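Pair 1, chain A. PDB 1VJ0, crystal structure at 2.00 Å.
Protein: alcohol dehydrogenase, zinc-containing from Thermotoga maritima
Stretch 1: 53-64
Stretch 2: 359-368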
# COMPACT_ATOMS: atom_id res chain seq x y z
N GLY A 53 -27.54 -20.99 5.73
CA GLY A 53 -27.97 -19.71 6.26
C GLY A 53 -29.09 -19.11 5.45
O GLY A 53 -29.08 -19.18 4.22
N VAL A 54 -30.05 -18.52 6.13
CA VAL A 54 -31.07 -17.70 5.50
C VAL A 54 -30.64 -16.23 5.63
O VAL A 54 -30.53 -15.70 6.74
CB VAL A 54 -32.45 -17.96 6.11
CG1 VAL A 54 -33.52 -17.15 5.43
CG2 VAL A 54 -32.79 -19.43 5.98
N CYS A 55 -30.38 -15.61 4.48
CA CYS A 55 -29.90 -14.23 4.39
C CYS A 55 -31.02 -13.27 4.14
O CYS A 55 -32.03 -13.60 3.53
CB CYS A 55 -28.89 -14.10 3.25
SG CYS A 55 -28.09 -12.48 3.30
N GLY A 56 -30.87 -12.04 4.60
CA GLY A 56 -31.93 -11.06 4.39
C GLY A 56 -32.18 -10.79 2.92
O GLY A 56 -33.30 -10.45 2.51
N SER A 57 -31.14 -10.92 2.11
CA SER A 57 -31.31 -10.79 0.65
C SER A 57 -32.16 -11.92 0.01
O SER A 57 -32.69 -11.75 -1.12
CB SER A 57 -29.93 -10.69 -0.01
OG SER A 57 -29.21 -11.90 0.18
N ASP A 58 -32.30 -13.05 0.70
CA ASP A 58 -33.16 -14.14 0.23
C ASP A 58 -34.62 -13.65 0.18
O ASP A 58 -35.37 -14.03 -0.72
CB ASP A 58 -33.01 -15.40 1.10
CG ASP A 58 -31.63 -16.01 1.03
OD1 ASP A 58 -30.90 -15.72 0.04
OD2 ASP A 58 -31.22 -16.85 1.86
N VAL A 59 -35.00 -12.80 1.13
CA VAL A 59 -36.32 -12.23 1.17
C VAL A 59 -36.61 -11.40 -0.07
O VAL A 59 -37.65 -11.56 -0.70
CB VAL A 59 -36.53 -11.37 2.45
CG1 VAL A 59 -37.84 -10.62 2.38
CG2 VAL A 59 -36.47 -12.27 3.70
N HIS A 60 -35.68 -10.54 -0.42
CA HIS A 60 -35.83 -9.71 -1.59
C HIS A 60 -35.91 -10.51 -2.87
O HIS A 60 -36.72 -10.20 -3.74
CB HIS A 60 -34.71 -8.68 -1.61
CG HIS A 60 -34.71 -7.84 -0.36
ND1 HIS A 60 -33.71 -7.92 0.59
CD2 HIS A 60 -35.65 -7.00 0.14
CE1 HIS A 60 -34.01 -7.11 1.60
NE2 HIS A 60 -35.18 -6.55 1.35
N MET A 61 -35.10 -11.56 -2.95
CA MET A 61 -35.14 -12.46 -4.09
C MET A 61 -36.49 -13.18 -4.16
O MET A 61 -37.09 -13.26 -5.22
CB MET A 61 -33.98 -13.45 -4.02
CG MET A 61 -32.55 -12.87 -4.24
SD MET A 61 -31.35 -14.18 -3.91
CE MET A 61 -30.19 -13.37 -2.81
N PHE A 62 -36.99 -13.68 -3.03
CA PHE A 62 -38.31 -14.32 -2.97
C PHE A 62 -39.41 -13.39 -3.50
O PHE A 62 -40.38 -13.81 -4.14
CB PHE A 62 -38.63 -14.74 -1.51
CG PHE A 62 -40.02 -15.26 -1.30
CD1 PHE A 62 -40.31 -16.59 -1.53
CD2 PHE A 62 -41.05 -14.42 -0.86
CE1 PHE A 62 -41.57 -17.09 -1.32
CE2 PHE A 62 -42.32 -14.90 -0.67
CZ PHE A 62 -42.60 -16.24 -0.92
N ARG A 63 -39.25 -12.11 -3.19
CA ARG A 63 -40.25 -11.11 -3.51
C ARG A 63 -40.19 -10.62 -4.96
O ARG A 63 -41.07 -9.90 -5.40
CB ARG A 63 -40.11 -9.92 -2.56
CG ARG A 63 -40.49 -10.27 -1.11
CD ARG A 63 -41.72 -9.62 -0.65
NE ARG A 63 -42.29 -10.21 0.57
CZ ARG A 63 -43.38 -10.97 0.64
NH1 ARG A 63 -44.05 -11.34 -0.47
NH2 ARG A 63 -43.83 -11.41 1.83
N GLY A 64 -39.18 -11.05 -5.69
CA GLY A 64 -38.98 -10.64 -7.07
C GLY A 64 -38.30 -9.29 -7.24
O GLY A 64 -38.53 -8.61 -8.23
N ALA A 359 -38.59 -23.64 5.35
CA ALA A 359 -37.94 -22.51 4.70
C ALA A 359 -38.88 -21.28 4.54
O ALA A 359 -38.43 -20.13 4.61
CB ALA A 359 -37.26 -22.94 3.35
N ASN A 360 -40.16 -21.50 4.31
CA ASN A 360 -41.06 -20.35 4.16
C ASN A 360 -41.17 -19.56 5.47
O ASN A 360 -41.16 -18.32 5.47
CB ASN A 360 -42.44 -20.79 3.66
CG ASN A 360 -42.41 -21.19 2.21
OD1 ASN A 360 -42.15 -20.36 1.37
ND2 ASN A 360 -42.63 -22.48 1.92
N LYS A 361 -41.24 -20.29 6.58
CA LYS A 361 -41.28 -19.67 7.91
C LYS A 361 -39.97 -18.95 8.23
O LYS A 361 -39.99 -17.85 8.76
CB LYS A 361 -41.58 -20.75 8.98
CG LYS A 361 -41.65 -20.29 10.42
CD LYS A 361 -42.73 -19.24 10.70
N ALA A 362 -38.83 -19.55 7.88
CA ALA A 362 -37.55 -18.87 8.00
C ALA A 362 -37.52 -17.51 7.33
O ALA A 362 -37.08 -16.55 7.92
CB ALA A 362 -36.43 -19.73 7.41
N LEU A 363 -37.94 -17.43 6.07
CA LEU A 363 -38.01 -16.15 5.36
C LEU A 363 -38.96 -15.17 6.06
O LEU A 363 -38.69 -14.01 6.18
CB LEU A 363 -38.45 -16.37 3.92
CG LEU A 363 -37.44 -17.11 3.03
CD1 LEU A 363 -38.09 -17.66 1.75
CD2 LEU A 363 -36.30 -16.22 2.65
N GLU A 364 -40.09 -15.68 6.52
CA GLU A 364 -41.03 -14.85 7.27
C GLU A 364 -40.35 -14.22 8.50
O GLU A 364 -40.46 -13.01 8.73
CB GLU A 364 -42.24 -15.70 7.64
CG GLU A 364 -43.26 -14.99 8.50
CD GLU A 364 -44.17 -15.98 9.20
OE1 GLU A 364 -44.96 -16.65 8.48
OE2 GLU A 364 -44.05 -16.11 10.47
N LEU A 365 -39.61 -15.04 9.26
CA LEU A 365 -38.90 -14.58 10.45
C LEU A 365 -37.84 -13.54 10.11
O LEU A 365 -37.60 -12.61 10.86
CB LEU A 365 -38.22 -15.76 11.17
CG LEU A 365 -39.13 -16.79 11.86
CD1 LEU A 365 -38.40 -18.02 12.31
CD2 LEU A 365 -39.79 -16.13 13.03
N MET A 366 -37.15 -13.74 9.01
CA MET A 366 -36.11 -12.81 8.61
C MET A 366 -36.74 -11.52 8.11
O MET A 366 -36.23 -10.44 8.36
CB MET A 366 -35.20 -13.40 7.54
CG MET A 366 -34.32 -14.53 8.01
SD MET A 366 -33.15 -13.94 9.25
CE MET A 366 -32.08 -12.93 8.27
N GLU A 367 -37.87 -11.62 7.43
CA GLU A 367 -38.56 -10.43 6.93
C GLU A 367 -39.20 -9.62 8.06
O GLU A 367 -39.13 -8.40 8.07
CB GLU A 367 -39.64 -10.81 5.93
CG GLU A 367 -40.26 -9.60 5.25
CD GLU A 367 -41.30 -10.00 4.21
OE1 GLU A 367 -42.10 -10.91 4.52
OE2 GLU A 367 -41.30 -9.41 3.10
N SER A 368 -39.87 -10.29 8.99
CA SER A 368 -40.47 -9.61 10.14
C SER A 368 -39.45 -9.06 11.12
O SER A 368 -39.78 -8.21 11.93
CB SER A 368 -41.36 -10.57 10.89
OG SER A 368 -40.55 -11.43 11.66

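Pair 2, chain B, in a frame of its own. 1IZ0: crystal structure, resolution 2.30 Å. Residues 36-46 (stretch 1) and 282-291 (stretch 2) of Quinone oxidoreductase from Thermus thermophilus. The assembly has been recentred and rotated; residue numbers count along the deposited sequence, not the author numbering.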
# COMPACT_ATOMS: atom_id res chain seq x y z
N GLY B 36 -7.61 5.85 -4.68
CA GLY B 36 -7.38 4.67 -3.87
C GLY B 36 -7.22 5.10 -2.42
O GLY B 36 -6.46 6.01 -2.13
N LEU B 37 -7.94 4.45 -1.51
CA LEU B 37 -7.85 4.81 -0.10
C LEU B 37 -6.87 3.90 0.64
O LEU B 37 -6.70 2.73 0.29
CB LEU B 37 -9.23 4.74 0.55
CG LEU B 37 -10.28 5.70 -0.04
CD1 LEU B 37 -11.54 5.64 0.81
CD2 LEU B 37 -9.73 7.12 -0.07
N ASN B 38 -6.24 4.47 1.66
CA ASN B 38 -5.26 3.74 2.45
C ASN B 38 -5.56 3.88 3.94
O ASN B 38 -6.20 4.85 4.36
CB ASN B 38 -3.86 4.30 2.18
CG ASN B 38 -3.50 4.26 0.71
OD1 ASN B 38 -3.12 3.21 0.18
ND2 ASN B 38 -3.64 5.40 0.03
N PHE B 39 -5.10 2.93 4.74
CA PHE B 39 -5.33 3.02 6.17
C PHE B 39 -4.76 4.36 6.62
O PHE B 39 -5.30 5.02 7.52
CB PHE B 39 -4.64 1.87 6.90
CG PHE B 39 -4.98 1.79 8.37
CD1 PHE B 39 -4.03 2.10 9.33
CD2 PHE B 39 -6.27 1.43 8.77
CE1 PHE B 39 -4.36 2.06 10.69
CE2 PHE B 39 -6.61 1.39 10.13
CZ PHE B 39 -5.65 1.71 11.09
N ALA B 40 -3.68 4.77 5.96
CA ALA B 40 -3.02 6.03 6.26
C ALA B 40 -4.01 7.20 6.18
O ALA B 40 -3.91 8.15 6.96
CB ALA B 40 -1.86 6.27 5.29
N ASP B 41 -4.94 7.13 5.24
CA ASP B 41 -5.94 8.18 5.08
C ASP B 41 -6.83 8.20 6.32
O ASP B 41 -7.23 9.26 6.80
CB ASP B 41 -6.80 7.94 3.83
CG ASP B 41 -6.01 8.09 2.54
OD1 ASP B 41 -5.39 9.16 2.34
OD2 ASP B 41 -6.02 7.15 1.73
N HIS B 42 -7.15 7.02 6.84
CA HIS B 42 -7.98 6.94 8.03
C HIS B 42 -7.27 7.54 9.24
O HIS B 42 -7.88 8.26 10.02
CB HIS B 42 -8.36 5.48 8.32
CG HIS B 42 -8.99 5.29 9.67
ND1 HIS B 42 -8.27 4.88 10.77
CD2 HIS B 42 -10.26 5.45 10.09
CE1 HIS B 42 -9.07 4.81 11.82
NE2 HIS B 42 -10.29 5.15 11.43
N LEU B 43 -5.97 7.25 9.37
CA LEU B 43 -5.20 7.77 10.50
C LEU B 43 -5.02 9.28 10.41
O LEU B 43 -4.96 9.97 11.43
CB LEU B 43 -3.82 7.11 10.56
CG LEU B 43 -3.84 5.62 10.90
CD1 LEU B 43 -2.41 5.08 10.97
CD2 LEU B 43 -4.54 5.41 12.24
N MSE B 44 -4.93 9.80 9.20
CA MSE B 44 -4.76 11.23 9.01
C MSE B 44 -5.99 12.02 9.40
O MSE B 44 -5.89 13.19 9.78
CB MSE B 44 -4.38 11.53 7.56
CG MSE B 44 -2.93 11.94 7.41
SE MSE B 44 -2.31 11.86 5.58
CE MSE B 44 -3.50 13.20 4.81
N ARG B 45 -7.16 11.40 9.30
CA ARG B 45 -8.41 12.06 9.69
C ARG B 45 -8.48 12.18 11.20
O ARG B 45 -9.20 13.02 11.74
CB ARG B 45 -9.63 11.26 9.22
CG ARG B 45 -9.92 11.36 7.76
CD ARG B 45 -11.16 10.56 7.39
NE ARG B 45 -12.36 11.01 8.10
CZ ARG B 45 -13.59 10.68 7.73
NH1 ARG B 45 -13.77 9.91 6.67
NH2 ARG B 45 -14.65 11.11 8.42
N LEU B 46 -7.74 11.31 11.88
CA LEU B 46 -7.72 11.31 13.34
C LEU B 46 -6.50 12.03 13.89
O LEU B 46 -6.37 12.20 15.10
CB LEU B 46 -7.73 9.87 13.87
CG LEU B 46 -8.81 8.93 13.32
CD1 LEU B 46 -8.70 7.59 14.03
CD2 LEU B 46 -10.18 9.54 13.53
N ALA B 282 -18.26 8.42 -0.20
CA ALA B 282 -16.95 8.57 0.42
C ALA B 282 -16.87 8.07 1.86
O ALA B 282 -15.95 7.33 2.22
CB ALA B 282 -16.52 10.03 0.36
N GLU B 283 -17.81 8.49 2.71
CA GLU B 283 -17.79 8.07 4.10
C GLU B 283 -17.83 6.55 4.20
O GLU B 283 -17.10 5.95 4.98
CB GLU B 283 -18.97 8.68 4.87
CG GLU B 283 -18.77 10.16 5.18
CD GLU B 283 -17.78 10.41 6.31
OE1 GLU B 283 -16.76 9.69 6.39
OE2 GLU B 283 -18.02 11.33 7.12
N ALA B 284 -18.67 5.93 3.38
CA ALA B 284 -18.78 4.48 3.37
C ALA B 284 -17.43 3.84 3.02
O ALA B 284 -17.00 2.87 3.66
CB ALA B 284 -19.84 4.04 2.36
N ALA B 285 -16.75 4.39 2.00
CA ALA B 285 -15.46 3.86 1.57
C ALA B 285 -14.43 3.91 2.70
O ALA B 285 -13.64 2.99 2.87
CB ALA B 285 -14.95 4.64 0.37
N PHE B 286 -14.44 5.00 3.47
CA PHE B 286 -13.52 5.14 4.59
C PHE B 286 -13.77 4.08 5.65
O PHE B 286 -12.83 3.61 6.30
CB PHE B 286 -13.66 6.54 5.21
CG PHE B 286 -12.65 7.53 4.68
CD1 PHE B 286 -11.34 7.54 5.17
CD2 PHE B 286 -13.00 8.43 3.67
CE1 PHE B 286 -10.40 8.44 4.66
CE2 PHE B 286 -12.06 9.33 3.16
CZ PHE B 286 -10.75 9.33 3.65
N ARG B 287 -15.04 3.71 5.85
CA ARG B 287 -15.37 2.68 6.83
C ARG B 287 -14.91 1.32 6.32
O ARG B 287 -14.52 0.45 7.10
CB ARG B 287 -16.88 2.64 7.11
CG ARG B 287 -17.41 3.83 7.92
CD ARG B 287 -18.89 3.65 8.31
NE ARG B 287 -19.80 4.44 7.49
CZ ARG B 287 -20.67 3.93 6.62
NH1 ARG B 287 -20.74 2.61 6.46
NH2 ARG B 287 -21.46 4.72 5.91
N ALA B 288 -14.95 1.13 5.00
CA ALA B 288 -14.52 -0.12 4.40
C ALA B 288 -13.05 -0.37 4.70
O ALA B 288 -12.59 -1.52 4.68
CB ALA B 288 -14.75 -0.08 2.90
N LEU B 289 -12.30 0.70 4.97
CA LEU B 289 -10.89 0.58 5.30
C LEU B 289 -10.77 -0.11 6.65
O LEU B 289 -9.76 -0.75 6.95
CB LEU B 289 -10.24 1.97 5.39
CG LEU B 289 -10.08 2.76 4.09
CD1 LEU B 289 -9.76 4.22 4.40
CD2 LEU B 289 -8.98 2.12 3.23
N LEU B 290 -11.81 0.01 7.46
CA LEU B 290 -11.83 -0.58 8.79
C LEU B 290 -12.45 -1.98 8.80
O LEU B 290 -12.31 -2.72 9.77
CB LEU B 290 -12.59 0.33 9.76
CG LEU B 290 -12.14 1.79 9.77
CD1 LEU B 290 -12.88 2.55 10.86
CD2 LEU B 290 -10.64 1.86 10.00
N ASP B 291 -13.15 -2.33 7.73
CA ASP B 291 -13.76 -3.65 7.65
C ASP B 291 -12.73 -4.70 7.26
O ASP B 291 -12.38 -4.82 6.08
CB ASP B 291 -14.92 -3.65 6.65
CG ASP B 291 -15.41 -5.04 6.33
OD1 ASP B 291 -15.26 -5.94 7.19
OD2 ASP B 291 -15.96 -5.24 5.23

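Pair 1 and pair 2 share one backbone arrangement. In each, a strand leads into a helix, and this helix crosses a second helix from far along the chain. The angle between the helix directions is 109° in both pairs. The axes approach to 9.0 Å in pair 1 and 9.9 Å in pair 2. Fourteen central residues superpose with an RMSD of 0.6 Å. The buried areas are similar, 513 Å² and 554 Å².

The strand-to-helix turn is held the same way. A:Asp58 matches B:Asp41, and both side chains are m at chi1. Each aspartate reaches back to the backbone before its helix. A:Cys55 N donates to A:Asp58 OD2 at 3.0 Å, and B:Asn38 N donates to B:Asp41 OD2 at 2.7 Å. The N-cap residues differ. A:Cys55 SG accepts a weak capping bond from A:Ser57 N at 3.6 Å. The side chain of B:Asn38 makes no capping bond.

At the strand, A:Val54 and B:Leu37 match and point toward the second helix. Each packs on a matching alanine: A:Val54 CG2 lies 3.9 Å from A:Ala362 CB, and B:Leu37 CD1 lies 3.6 Å from B:Ala285 CB. The small alanine side chain makes this contact in both.

A:Leu363 and B:Phe286 fill the middle. A:Leu363 CD2 meets A:Asp58 CB at 3.7 Å, while B:Phe286 CE1 meets B:Asp41 CB, also at 3.7 Å. The flat ring of B:Phe286 offers two faces. B:Leu37 CD1 lies over one and B:Arg45 NH1 over the other. B:Arg45 CZ sits 4.6 Å from the centroid of the B:Phe286 ring, a cation-pi contact. In pair 1 the position of B:Arg45 is held by A:Phe62, whose CD1 packs on A:Leu363 CD1 at 4.1 Å. At these two matched positions, phenylalanine meets leucine in pair 1 and arginine meets phenylalanine in pair 2.

Both pairs have a salt bridge, but at different positions. In pair 1, A:Arg63 NE bonds A:Glu367 OE2 at 2.8 Å, and A:Arg63 NH2 bonds A:Glu367 OE1 at 3.2 Å. In pair 2, B:Arg45 NH1 bonds B:Glu283 OE1 at 3.0 Å. B:Glu283 matches A:Asn360.

The position of A:Glu367 is B:Leu290, which is apolar. B:Leu290 CD2 lies over the B:His42 ring, 3.6 Å from its centroid. The match of B:His42 is A:Val59, whose CG1 lies 3.7 Å from A:Glu367 OE2.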